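Local structure of thin, isoform D (Drosophila melanogaster, 6XG7) at residues A96-N101 against P142-T147; N254-Q258 against T269-W273; E279-G285 against V296-N301. The protein probably acts as a zinc-binding RING-type ubiquitin ligase, of which this chain is the NHL-repeat beta-propeller, a protein-binding module. One frame throughout, in Å; residues are numbered along the deposited sequence.

Contact 1: residues A96-N101 against P142-T147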
ATOM      1  N   ALA A  96      -9.044  -2.815  -0.080  1.00 12.81           N
ATOM      2  CA  ALA A  96      -7.675  -3.181  -0.411  1.00 12.80           C
ATOM      3  C   ALA A  96      -6.699  -2.197   0.220  1.00 12.42           C
ATOM      4  O   ALA A  96      -6.168  -2.454   1.298  1.00 15.49           O
ATOM      5  CB  ALA A  96      -7.516  -3.210  -1.934  1.00 16.56           C
ATOM      6  N   GLY A  97      -6.496  -1.052  -0.407  1.00 13.78           N
ATOM      7  CA  GLY A  97      -5.580  -0.063   0.115  1.00 12.32           C
ATOM      8  C   GLY A  97      -6.160   0.798   1.221  1.00 10.82           C
ATOM      9  O   GLY A  97      -7.358   1.063   1.297  1.00 11.66           O
ATOM     10  N   VAL A  98      -5.265   1.234   2.100  1.00 10.48           N
ATOM     11  CA  VAL A  98      -5.573   2.211   3.140  1.00 10.11           C
ATOM     12  C   VAL A  98      -4.383   3.146   3.278  1.00  9.01           C
ATOM     13  O   VAL A  98      -3.225   2.725   3.144  1.00 11.21           O
ATOM     14  CB  VAL A  98      -5.937   1.543   4.489  1.00 10.70           C
ATOM     15  CG1 VAL A  98      -4.802   0.716   5.041  1.00 11.12           C
ATOM     16  CG2 VAL A  98      -6.398   2.599   5.516  1.00 12.20           C
ATOM     17  N   ALA A  99      -4.682   4.415   3.550  1.00  9.79           N
ATOM     18  CA  ALA A  99      -3.676   5.432   3.820  1.00 10.42           C
ATOM     19  C   ALA A  99      -4.183   6.346   4.924  1.00 10.13           C
ATOM     20  O   ALA A  99      -5.385   6.439   5.167  1.00 10.75           O
ATOM     21  CB  ALA A  99      -3.366   6.268   2.572  1.00 12.64           C
ATOM     22  N   VAL A 100      -3.253   7.034   5.580  1.00 10.90           N
ATOM     23  CA  VAL A 100      -3.575   8.074   6.544  1.00 10.90           C
ATOM     24  C   VAL A 100      -2.927   9.356   6.056  1.00 11.35           C
ATOM     25  O   VAL A 100      -1.741   9.363   5.727  1.00 13.17           O
ATOM     26  CB  VAL A 100      -3.115   7.717   7.972  1.00 12.89           C
ATOM     27  CG1 VAL A 100      -3.584   8.805   8.940  1.00 14.52           C
ATOM     28  CG2 VAL A 100      -3.654   6.361   8.399  1.00 14.52           C
ATOM     29  N   ASN A 101      -3.699  10.445   6.017  1.00 12.00           N
ATOM     30  CA  ASN A 101      -3.169  11.687   5.487  1.00 12.45           C
ATOM     31  C   ASN A 101      -2.587  12.577   6.590  1.00 14.76           C
ATOM     32  O   ASN A 101      -2.518  12.214   7.768  1.00 14.79           O
ATOM     33  CB  ASN A 101      -4.196  12.407   4.613  1.00 14.33           C
ATOM     34  CG  ASN A 101      -5.291  13.090   5.401  1.00 14.28           C
ATOM     35  OD1 ASN A 101      -5.276  13.163   6.637  1.00 14.34           O
ATOM     36  ND2 ASN A 101      -6.245  13.642   4.671  1.00 15.10           N
ATOM     37  N   PRO A 142     -10.393  -0.030  -7.533  1.00 10.01           N
ATOM     38  CA  PRO A 142      -9.346   0.764  -6.886  1.00 10.03           C
ATOM     39  C   PRO A 142      -8.653  -0.086  -5.839  1.00  9.73           C
ATOM     40  O   PRO A 142      -9.295  -0.815  -5.081  1.00 10.14           O
ATOM     41  CB  PRO A 142     -10.121   1.920  -6.254  1.00 10.31           C
ATOM     42  CG  PRO A 142     -11.458   1.338  -5.937  1.00 11.33           C
ATOM     43  CD  PRO A 142     -11.738   0.349  -7.057  1.00 10.64           C
ATOM     44  N   TRP A 143      -7.329   0.003  -5.810  1.00  9.71           N
ATOM     45  CA  TRP A 143      -6.528  -0.892  -4.989  1.00 10.12           C
ATOM     46  C   TRP A 143      -5.666  -0.070  -4.032  1.00 10.30           C
ATOM     47  O   TRP A 143      -6.131   0.315  -2.957  1.00 12.36           O
ATOM     48  CB  TRP A 143      -5.730  -1.868  -5.859  1.00 11.87           C
ATOM     49  CG  TRP A 143      -5.329  -3.114  -5.101  1.00 14.90           C
ATOM     50  CD1 TRP A 143      -4.362  -3.216  -4.138  1.00 16.56           C
ATOM     51  CD2 TRP A 143      -5.909  -4.416  -5.214  1.00 15.19           C
ATOM     52  NE1 TRP A 143      -4.305  -4.493  -3.652  1.00 17.26           N
ATOM     53  CE2 TRP A 143      -5.238  -5.251  -4.291  1.00 15.10           C
ATOM     54  CE3 TRP A 143      -6.926  -4.959  -5.996  1.00 17.56           C
ATOM     55  CZ2 TRP A 143      -5.546  -6.599  -4.133  1.00 17.73           C
ATOM     56  CZ3 TRP A 143      -7.227  -6.315  -5.842  1.00 20.14           C
ATOM     57  CH2 TRP A 143      -6.530  -7.114  -4.928  1.00 20.36           C
ATOM     58  N   GLY A 144      -4.429   0.246  -4.396  1.00 11.09           N
ATOM     59  CA  GLY A 144      -3.615   1.078  -3.536  1.00 11.10           C
ATOM     60  C   GLY A 144      -4.082   2.524  -3.533  1.00  9.76           C
ATOM     61  O   GLY A 144      -4.607   3.046  -4.524  1.00 11.19           O
ATOM     62  N   VAL A 145      -3.852   3.186  -2.403  1.00  9.43           N
ATOM     63  CA  VAL A 145      -4.156   4.601  -2.238  1.00  9.75           C
ATOM     64  C   VAL A 145      -3.085   5.224  -1.352  1.00  9.99           C
ATOM     65  O   VAL A 145      -2.579   4.597  -0.417  1.00 10.97           O
ATOM     66  CB  VAL A 145      -5.593   4.799  -1.694  1.00 12.29           C
ATOM     67  CG1 VAL A 145      -5.754   4.197  -0.309  1.00 12.60           C
ATOM     68  CG2 VAL A 145      -5.978   6.262  -1.728  1.00 15.53           C
ATOM     69  N   THR A 146      -2.706   6.456  -1.676  1.00 10.26           N
ATOM     70  CA  THR A 146      -1.768   7.200  -0.849  1.00 10.62           C
ATOM     71  C   THR A 146      -2.071   8.688  -0.977  1.00  9.71           C
ATOM     72  O   THR A 146      -2.914   9.107  -1.777  1.00 10.71           O
ATOM     73  CB  THR A 146      -0.315   6.864  -1.216  1.00 13.39           C
ATOM     74  OG1 THR A 146       0.559   7.329  -0.178  1.00 16.32           O
ATOM     75  CG2 THR A 146       0.069   7.492  -2.558  1.00 13.99           C
ATOM     76  N   THR A 147      -1.376   9.486  -0.173  1.00 11.14           N
ATOM     77  CA  THR A 147      -1.565  10.930  -0.163  1.00 11.44           C
ATOM     78  C   THR A 147      -0.215  11.633  -0.129  1.00 13.21           C
ATOM     79  O   THR A 147       0.802  11.057   0.266  1.00 15.47           O
ATOM     80  CB  THR A 147      -2.426  11.416   1.024  1.00 12.69           C
ATOM     81  OG1 THR A 147      -1.689  11.325   2.253  1.00 14.03           O
ATOM     82  CG2 THR A 147      -3.724  10.629   1.112  1.00 13.49           C
TER
HETATM   83  O   HOH W   1      -0.719   8.883   2.934  1.00 16.98           O

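Contact 2: residues N254-Q258 against T269-W273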
ATOM      1  N   ASN A 254       8.384 -13.563  -5.077  1.00 13.65           N
ATOM      2  CA  ASN A 254       9.626 -14.093  -4.540  1.00 13.45           C
ATOM      3  C   ASN A 254       9.608 -14.177  -3.025  1.00 14.27           C
ATOM      4  O   ASN A 254      10.648 -14.456  -2.421  1.00 15.12           O
ATOM      5  CB  ASN A 254      10.794 -13.219  -4.987  1.00 13.57           C
ATOM      6  CG  ASN A 254      11.118 -13.392  -6.450  1.00 14.35           C
ATOM      7  OD1 ASN A 254      11.161 -14.512  -6.966  1.00 15.87           O
ATOM      8  ND2 ASN A 254      11.355 -12.292  -7.128  1.00 14.56           N
ATOM      9  N   ASN A 255       8.464 -13.883  -2.401  1.00 12.82           N
ATOM     10  CA  ASN A 255       8.273 -14.041  -0.959  1.00 12.98           C
ATOM     11  C   ASN A 255       9.352 -13.314  -0.157  1.00 12.94           C
ATOM     12  O   ASN A 255       9.966 -13.869   0.762  1.00 13.54           O
ATOM     13  CB  ASN A 255       8.172 -15.519  -0.601  1.00 13.92           C
ATOM     14  CG  ASN A 255       7.021 -16.183  -1.320  1.00 15.31           C
ATOM     15  OD1 ASN A 255       5.854 -15.928  -1.011  1.00 17.76           O
ATOM     16  ND2 ASN A 255       7.336 -16.985  -2.315  1.00 17.34           N
ATOM     17  N   ARG A 256       9.570 -12.039  -0.500  1.00 11.74           N
ATOM     18  CA  ARG A 256      10.627 -11.263   0.128  1.00 11.67           C
ATOM     19  C   ARG A 256      10.320  -9.777   0.039  1.00 10.28           C
ATOM     20  O   ARG A 256       9.523  -9.322  -0.786  1.00 10.87           O
ATOM     21  CB  ARG A 256      11.976 -11.544  -0.530  1.00 11.57           C
ATOM     22  CG  ARG A 256      12.076 -11.061  -1.958  1.00 12.53           C
ATOM     23  CD  ARG A 256      13.335 -11.527  -2.640  1.00 13.10           C
ATOM     24  NE  ARG A 256      13.362 -11.088  -4.034  1.00 13.66           N
ATOM     25  CZ  ARG A 256      14.390 -11.267  -4.846  1.00 14.40           C
ATOM     26  NH1 ARG A 256      15.486 -11.872  -4.396  1.00 15.19           N
ATOM     27  NH2 ARG A 256      14.328 -10.844  -6.098  1.00 14.34           N
ATOM     28  N   ILE A 257      10.955  -9.025   0.939  1.00 10.87           N
ATOM     29  CA  ILE A 257      10.964  -7.564   0.902  1.00 10.31           C
ATOM     30  C   ILE A 257      12.292  -7.135   0.307  1.00  9.91           C
ATOM     31  O   ILE A 257      13.339  -7.696   0.649  1.00 12.00           O
ATOM     32  CB  ILE A 257      10.814  -6.984   2.322  1.00 11.03           C
ATOM     33  CG1 ILE A 257       9.472  -7.399   2.940  1.00 14.75           C
ATOM     34  CG2 ILE A 257      11.004  -5.486   2.324  1.00 11.86           C
ATOM     35  CD1 ILE A 257       8.279  -7.091   2.142  1.00 20.36           C
ATOM     36  N   GLN A 258      12.258  -6.154  -0.587  1.00 10.03           N
ATOM     37  CA  GLN A 258      13.472  -5.530  -1.101  1.00 10.44           C
ATOM     38  C   GLN A 258      13.465  -4.045  -0.763  1.00 10.17           C
ATOM     39  O   GLN A 258      12.413  -3.392  -0.783  1.00 11.65           O
ATOM     40  CB  GLN A 258      13.605  -5.729  -2.607  1.00 11.39           C
ATOM     41  CG  GLN A 258      13.766  -7.164  -3.014  1.00 12.08           C
ATOM     42  CD  GLN A 258      14.229  -7.278  -4.435  1.00 12.65           C
ATOM     43  OE1 GLN A 258      15.321  -6.835  -4.771  1.00 15.20           O
ATOM     44  NE2 GLN A 258      13.401  -7.861  -5.289  1.00 14.15           N
ATOM     45  N   THR A 269      17.708  -7.230   0.734  1.00 13.50           N
ATOM     46  CA  THR A 269      16.518  -8.064   0.726  1.00 12.82           C
ATOM     47  C   THR A 269      16.495  -8.966   1.952  1.00 13.11           C
ATOM     48  O   THR A 269      17.540  -9.342   2.495  1.00 14.34           O
ATOM     49  CB  THR A 269      16.386  -8.888  -0.589  1.00 14.21           C
ATOM     50  OG1 THR A 269      15.118  -9.554  -0.607  1.00 15.45           O
ATOM     51  CG2 THR A 269      17.506  -9.909  -0.718  1.00 15.51           C
ATOM     52  N   PHE A 270      15.285  -9.296   2.394  1.00 12.84           N
ATOM     53  CA  PHE A 270      15.087 -10.285   3.439  1.00 12.39           C
ATOM     54  C   PHE A 270      13.749 -10.979   3.238  1.00 12.36           C
ATOM     55  O   PHE A 270      12.835 -10.448   2.602  1.00 12.37           O
ATOM     56  CB  PHE A 270      15.188  -9.670   4.845  1.00 13.65           C
ATOM     57  CG  PHE A 270      14.132  -8.636   5.159  1.00 12.87           C
ATOM     58  CD1 PHE A 270      14.305  -7.304   4.825  1.00 12.64           C
ATOM     59  CD2 PHE A 270      12.962  -9.004   5.800  1.00 14.07           C
ATOM     60  CE1 PHE A 270      13.343  -6.364   5.134  1.00 13.21           C
ATOM     61  CE2 PHE A 270      11.995  -8.054   6.103  1.00 14.92           C
ATOM     62  CZ  PHE A 270      12.204  -6.727   5.770  1.00 14.75           C
ATOM     63  N   GLY A 271      13.657 -12.180   3.769  1.00 13.79           N
ATOM     64  CA  GLY A 271      12.449 -12.973   3.709  1.00 14.03           C
ATOM     65  C   GLY A 271      12.552 -14.116   2.714  1.00 14.33           C
ATOM     66  O   GLY A 271      13.288 -14.049   1.716  1.00 14.92           O
ATOM     67  N   SER A 272      11.799 -15.180   2.989  1.00 14.51           N
ATOM     68  CA  SER A 272      11.657 -16.326   2.103  1.00 15.42           C
ATOM     69  C   SER A 272      10.309 -16.986   2.386  1.00 14.59           C
ATOM     70  O   SER A 272       9.601 -16.620   3.321  1.00 14.76           O
ATOM     71  CB  SER A 272      12.798 -17.320   2.294  1.00 18.33           C
ATOM     72  OG  SER A 272      12.861 -17.698   3.649  1.00 20.35           O
ATOM     73  N   TRP A 273       9.973 -17.983   1.577  1.00 15.16           N
ATOM     74  CA  TRP A 273       8.667 -18.623   1.663  1.00 15.78           C
ATOM     75  C   TRP A 273       8.492 -19.385   2.972  1.00 16.69           C
ATOM     76  O   TRP A 273       9.361 -20.162   3.372  1.00 18.09           O
ATOM     77  CB  TRP A 273       8.509 -19.584   0.483  1.00 18.68           C
ATOM     78  CG  TRP A 273       7.181 -20.254   0.434  1.00 24.08           C
ATOM     79  CD1 TRP A 273       6.018 -19.739  -0.079  1.00 26.69           C
ATOM     80  CD2 TRP A 273       6.861 -21.564   0.913  1.00 29.53           C
ATOM     81  NE1 TRP A 273       5.007 -20.649   0.050  1.00 30.23           N
ATOM     82  CE2 TRP A 273       5.493 -21.777   0.659  1.00 29.78           C
ATOM     83  CE3 TRP A 273       7.598 -22.574   1.537  1.00 33.36           C
ATOM     84  CZ2 TRP A 273       4.845 -22.962   0.997  1.00 33.49           C
ATOM     85  CZ3 TRP A 273       6.950 -23.754   1.877  1.00 35.83           C
ATOM     86  CH2 TRP A 273       5.587 -23.934   1.609  1.00 35.81           C
TER
HETATM   87  O   HOH W   2      12.989 -15.210  -0.942  1.00 25.72           O

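Contact 3: residues E279-G285 against V296-N301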
ATOM      1  N   GLU A 279       9.263 -15.337   7.622  1.00 14.69           N
ATOM      2  CA  GLU A 279       8.915 -15.948   6.355  1.00 13.55           C
ATOM      3  C   GLU A 279       7.556 -15.414   5.918  1.00 13.30           C
ATOM      4  O   GLU A 279       6.779 -14.903   6.728  1.00 14.32           O
ATOM      5  CB  GLU A 279       8.867 -17.473   6.482  1.00 15.78           C
ATOM      6  CG  GLU A 279      10.158 -18.066   6.983  1.00 18.51           C
ATOM      7  CD  GLU A 279      10.084 -19.572   7.199  1.00 20.62           C
ATOM      8  OE1 GLU A 279      11.120 -20.239   7.007  1.00 23.98           O
ATOM      9  OE2 GLU A 279       9.004 -20.093   7.571  1.00 19.56           O
ATOM     10  N   PHE A 280       7.270 -15.554   4.627  1.00 13.25           N
ATOM     11  CA  PHE A 280       6.067 -14.993   4.035  1.00 13.01           C
ATOM     12  C   PHE A 280       5.445 -15.992   3.067  1.00 13.39           C
ATOM     13  O   PHE A 280       6.150 -16.791   2.450  1.00 13.57           O
ATOM     14  CB  PHE A 280       6.389 -13.756   3.199  1.00 13.43           C
ATOM     15  CG  PHE A 280       7.185 -12.703   3.920  1.00 13.20           C
ATOM     16  CD1 PHE A 280       6.715 -12.117   5.082  1.00 12.63           C
ATOM     17  CD2 PHE A 280       8.380 -12.259   3.398  1.00 14.18           C
ATOM     18  CE1 PHE A 280       7.428 -11.126   5.714  1.00 12.38           C
ATOM     19  CE2 PHE A 280       9.099 -11.275   4.029  1.00 14.30           C
ATOM     20  CZ  PHE A 280       8.617 -10.701   5.186  1.00 13.55           C
ATOM     21  N   LYS A 281       4.124 -15.897   2.877  1.00 14.67           N
ATOM     22  CA  LYS A 281       3.471 -16.693   1.837  1.00 15.66           C
ATOM     23  C   LYS A 281       2.670 -15.912   0.806  1.00 19.33           C
ATOM     24  O   LYS A 281       2.441 -16.437  -0.292  1.00 21.01           O
ATOM     25  CB  LYS A 281       2.564 -17.774   2.447  1.00 17.18           C
ATOM     26  CG  LYS A 281       3.350 -18.963   2.966  1.00 17.30           C
ATOM     27  CD  LYS A 281       2.477 -20.128   3.349  1.00 19.67           C
ATOM     28  CE  LYS A 281       3.317 -21.296   3.806  1.00 22.78           C
ATOM     29  NZ  LYS A 281       2.484 -22.467   4.160  1.00 25.98           N
ATOM     30  N   GLY A 282       2.181 -14.732   1.126  1.00 19.09           N
ATOM     31  CA  GLY A 282       1.459 -13.952   0.138  1.00 18.33           C
ATOM     32  C   GLY A 282       1.433 -12.479   0.492  1.00 16.27           C
ATOM     33  O   GLY A 282       0.466 -11.988   1.073  1.00 18.29           O
ATOM     34  N   LEU A 283       2.496 -11.760   0.141  1.00 14.45           N
ATOM     35  CA  LEU A 283       2.651 -10.379   0.577  1.00 12.17           C
ATOM     36  C   LEU A 283       1.666  -9.444  -0.110  1.00 12.30           C
ATOM     37  O   LEU A 283       1.382  -9.571  -1.308  1.00 13.56           O
ATOM     38  CB  LEU A 283       4.057  -9.899   0.241  1.00 13.63           C
ATOM     39  CG  LEU A 283       5.187 -10.549   1.035  1.00 14.65           C
ATOM     40  CD1 LEU A 283       6.551 -10.046   0.567  1.00 17.38           C
ATOM     41  CD2 LEU A 283       5.000 -10.317   2.529  1.00 17.70           C
ATOM     42  N   GLU A 284       1.187  -8.463   0.658  1.00 11.35           N
ATOM     43  CA  GLU A 284       0.330  -7.400   0.155  1.00 11.24           C
ATOM     44  C   GLU A 284       0.968  -6.057   0.496  1.00 10.43           C
ATOM     45  O   GLU A 284       2.021  -5.724  -0.047  1.00 10.30           O
ATOM     46  CB  GLU A 284      -1.081  -7.576   0.719  1.00 11.84           C
ATOM     47  CG  GLU A 284      -1.827  -8.757   0.121  1.00 13.26           C
ATOM     48  CD  GLU A 284      -2.399  -8.473  -1.263  1.00 16.76           C
ATOM     49  OE1 GLU A 284      -2.225  -7.362  -1.809  1.00 16.99           O
ATOM     50  OE2 GLU A 284      -3.051  -9.382  -1.819  1.00 19.37           O
ATOM     51  N   GLY A 285       0.358  -5.287   1.393  1.00 10.60           N
ATOM     52  CA  GLY A 285       0.856  -3.962   1.695  1.00 10.48           C
ATOM     53  C   GLY A 285       2.151  -3.962   2.494  1.00  9.75           C
ATOM     54  O   GLY A 285       2.518  -4.926   3.178  1.00 10.76           O
ATOM     55  N   VAL A 296       4.786  -5.318   7.246  1.00 10.34           N
ATOM     56  CA  VAL A 296       4.519  -6.156   6.078  1.00 12.87           C
ATOM     57  C   VAL A 296       3.221  -6.930   6.310  1.00 11.71           C
ATOM     58  O   VAL A 296       3.068  -7.585   7.344  1.00 12.67           O
ATOM     59  CB  VAL A 296       5.719  -7.120   5.888  1.00 18.36           C
ATOM     60  CG1 VAL A 296       5.549  -8.017   4.707  1.00 21.44           C
ATOM     61  CG2 VAL A 296       7.059  -6.337   5.783  1.00 20.02           C
ATOM     62  N   CYS A 297       2.313  -6.832   5.390  1.00 13.39           N
ATOM     63  CA  CYS A 297       1.102  -7.681   5.445  0.51 13.11           C
ATOM     64  C   CYS A 297       1.272  -9.015   4.627  1.00 12.01           C
ATOM     65  O   CYS A 297       1.702  -9.131   3.403  1.00 13.18           O
ATOM     66  CB  CYS A 297       0.011  -6.911   4.757  0.51 14.91           C
ATOM     67  SG  CYS A 297      -1.435  -7.951   4.798  0.51 15.81           S
ATOM     68  N   ASP A 298       1.211 -10.130   5.367  1.00 13.05           N
ATOM     69  CA  ASP A 298       1.411 -11.488   4.844  1.00 15.24           C
ATOM     70  C   ASP A 298       0.011 -12.092   4.744  1.00 17.10           C
ATOM     71  O   ASP A 298      -0.473 -12.734   5.668  1.00 16.90           O
ATOM     72  CB  ASP A 298       2.357 -12.239   5.853  1.00 16.80           C
ATOM     73  CG  ASP A 298       2.796 -13.614   5.378  1.00 21.24           C
ATOM     74  OD1 ASP A 298       2.611 -13.951   4.201  1.00 21.35           O
ATOM     75  OD2 ASP A 298       3.343 -14.349   6.230  1.00 23.46           O
ATOM     76  N   ARG A 299      -0.670 -11.808   3.622  1.00 18.32           N
ATOM     77  CA  ARG A 299      -2.101 -12.089   3.501  1.00 18.87           C
ATOM     78  C   ARG A 299      -2.416 -13.565   3.729  1.00 17.54           C
ATOM     79  O   ARG A 299      -3.393 -13.902   4.389  1.00 17.70           O
ATOM     80  CB  ARG A 299      -2.593 -11.672   2.112  1.00 19.50           C
ATOM     81  CG  ARG A 299      -4.101 -11.839   1.866  1.00 20.73           C
ATOM     82  CD  ARG A 299      -4.436 -11.997   0.364  1.00 25.00           C
ATOM     83  NE  ARG A 299      -3.827 -13.224  -0.161  1.00 27.52           N
ATOM     84  CZ  ARG A 299      -2.759 -13.281  -0.963  1.00 29.39           C
ATOM     85  NH1 ARG A 299      -2.176 -12.181  -1.418  1.00 29.24           N
ATOM     86  NH2 ARG A 299      -2.272 -14.460  -1.323  1.00 30.83           N
ATOM     87  N   GLU A 300      -1.621 -14.454   3.146  1.00 16.61           N
ATOM     88  CA  GLU A 300      -1.894 -15.888   3.198  1.00 16.91           C
ATOM     89  C   GLU A 300      -1.729 -16.460   4.608  1.00 17.07           C
ATOM     90  O   GLU A 300      -2.363 -17.468   4.950  1.00 19.25           O
ATOM     91  CB  GLU A 300      -0.965 -16.553   2.185  1.00 20.73           C
ATOM     92  CG  GLU A 300      -1.429 -17.823   1.558  1.00 23.73           C
ATOM     93  CD  GLU A 300      -2.752 -17.714   0.805  1.00 25.70           C
ATOM     94  OE1 GLU A 300      -3.570 -18.616   1.007  1.00 26.08           O
ATOM     95  OE2 GLU A 300      -2.971 -16.767   0.008  1.00 28.05           O
ATOM     96  N   ASN A 301      -0.900 -15.839   5.444  1.00 14.63           N
ATOM     97  CA  ASN A 301      -0.761 -16.211   6.845  1.00 14.70           C
ATOM     98  C   ASN A 301      -1.580 -15.320   7.774  1.00 13.16           C
ATOM     99  O   ASN A 301      -1.464 -15.434   8.999  1.00 14.42           O
ATOM    100  CB  ASN A 301       0.711 -16.171   7.246  1.00 17.14           C
ATOM    101  CG  ASN A 301       1.511 -17.275   6.606  1.00 19.47           C
ATOM    102  OD1 ASN A 301       1.097 -18.437   6.621  1.00 22.07           O
ATOM    103  ND2 ASN A 301       2.654 -16.923   6.017  1.00 19.12           N
TER
HETATM  104  O   HOH W   3       0.265 -11.919  -2.660  1.00 24.87           O

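Contact 1: residues A96-N101 against P142-T147
The innermost strands of two successive propeller blades lie side by side, strands 98-100 and 142-147 running almost parallel (7°) with axes 5.7 Å apart at closest approach. Ala96 comes first: its CB sits squarely over the five-membered ring of Trp143, 3.7 Å from the ring centroid, in a CH-pi contact. At Gly97 the backbones come closest, Gly97 CA to Gly144 CA 4.3 Å, and Gly97 N gives a weak hydrogen bond to Trp143 O (2.9 Å). A beta carbon on Gly97 would collide with Trp143 O, so glycine fits this narrow gap. Val98 turns away, toward Val60 and Ala62 of the preceding blade. Ala99 points back, its CB 3.5 Å from Val145 O and 4.3 Å from Val145 CG1; the small methyl fills the space without forcing the blades apart. Val100 faces away, yet its O receives a hydrogen bond from water 1 (3.0 Å), which accepts one from Thr147 OG1 (2.7 Å). Asn101 ends the segment with its CB 3.6 Å from Thr147 OG1, while its OD1 accepts hydrogen bonds from the backbone N of Ile103 and Gln105. One weak direct bond, a water bridge and small apolar groups imply blades held chiefly by packing.

Contact 2: residues N254-Q258 against T269-W273
Backbone hydrogen bonds define this antiparallel pairing of the third and outermost strands of a blade. Ile257 N donates to Phe270 O (2.9 Å) and Phe270 N to Ile257 O (3.1 Å), making these a hydrogen-bonded pair; Gln258 and Thr269 follow as a non-hydrogen-bonded pair. Thr269 OG1 adds a side-chain bond to the same Ile257 O (2.9 Å), which satisfies the threonine hydroxyl at this partly exposed edge. The direct bonds stop at Gly271, where water 2 links two carbonyls, donating to Asn254 O and Gly271 O, each at 2.9 Å. Two backbone features coincide with this break: Asn255 and Arg256 face Asp251 in a G1 beta bulge, with Asn255 in the left-handed region that asparagine tolerates, and Gly271 has a positive phi that would jam a beta carbon against the preceding carbonyl. Apolar contact occupies the face opposite Thr269 and Gln258: Ile257 CB lies over the Phe270 ring in a CH-pi contact, 4.0 Å from its centroid. Arg256 sends its guanidinium to Asp251 in a salt bridge and to Gln232 O. The chemistry implies a main-chain-bonded hairpin, one face packed by Ile257 against the next blade, the other carrying polar side chains tied to loops.

Contact 3: residues E279-G285 against V296-N301
Asp298, with chi1 in the t well, swings its carboxylate beneath the turn ahead of strand 283-285: OD1 accepts from Lys281 N (2.8 Å) and Gly282 N (3.2 Å), while OD2 takes Asn301 ND2 (2.7 Å) and a salt bridge from Arg303. Its two oxygens thus let one carboxylate serve the 281-282 backbone and both those partners. Gly282 needs its bareness, since a beta carbon would strike Arg299 NH2. Arg299 bends at chi3 (p), bringing a guanidinium face over Gly282 O, NH1 to Glu284 OE2 (3.0 Å) and NH2 to Glu300 OE2 (2.8 Å). Glu284 curls back (m, m) into this salt-bridge network, which Arg49 and Arg237 extend, and gives OE1 to Tyr191. Leu283, in the mt rotamer, presses CD2 against Val296 CG1 (3.2 Å) beside Phe280. Glu284 N to Cys297 O and Cys297 N to Gly285 O, both 2.9 Å, pair the first two strands of the blade. The chemistry implies a strand entry held by buried Asp298 and a salt-bridge network reaching the surface.

From the N terminus, contact 1 closes a loop of 40 residues that holds the rest of one blade, bringing together the inner strands of two consecutive NHL repeats near the propeller axis. Contacts 2 and 3 follow in series, each closing a hairpin with ten residues between its segments; none nests within or crosses another. Contact 2 joins the outer two strands of a blade, contact 3 the inner two of the last, where strand 33-36 completes the blade and closes the ring. Between them, Ser272 O and Phe280 N lie 2.9 Å apart, a probable hydrogen bond linking successive blades. Contacts 1 and 3 meet across the centre, Trp143 NE1 packing 4.0 Å from Glu284 OE1.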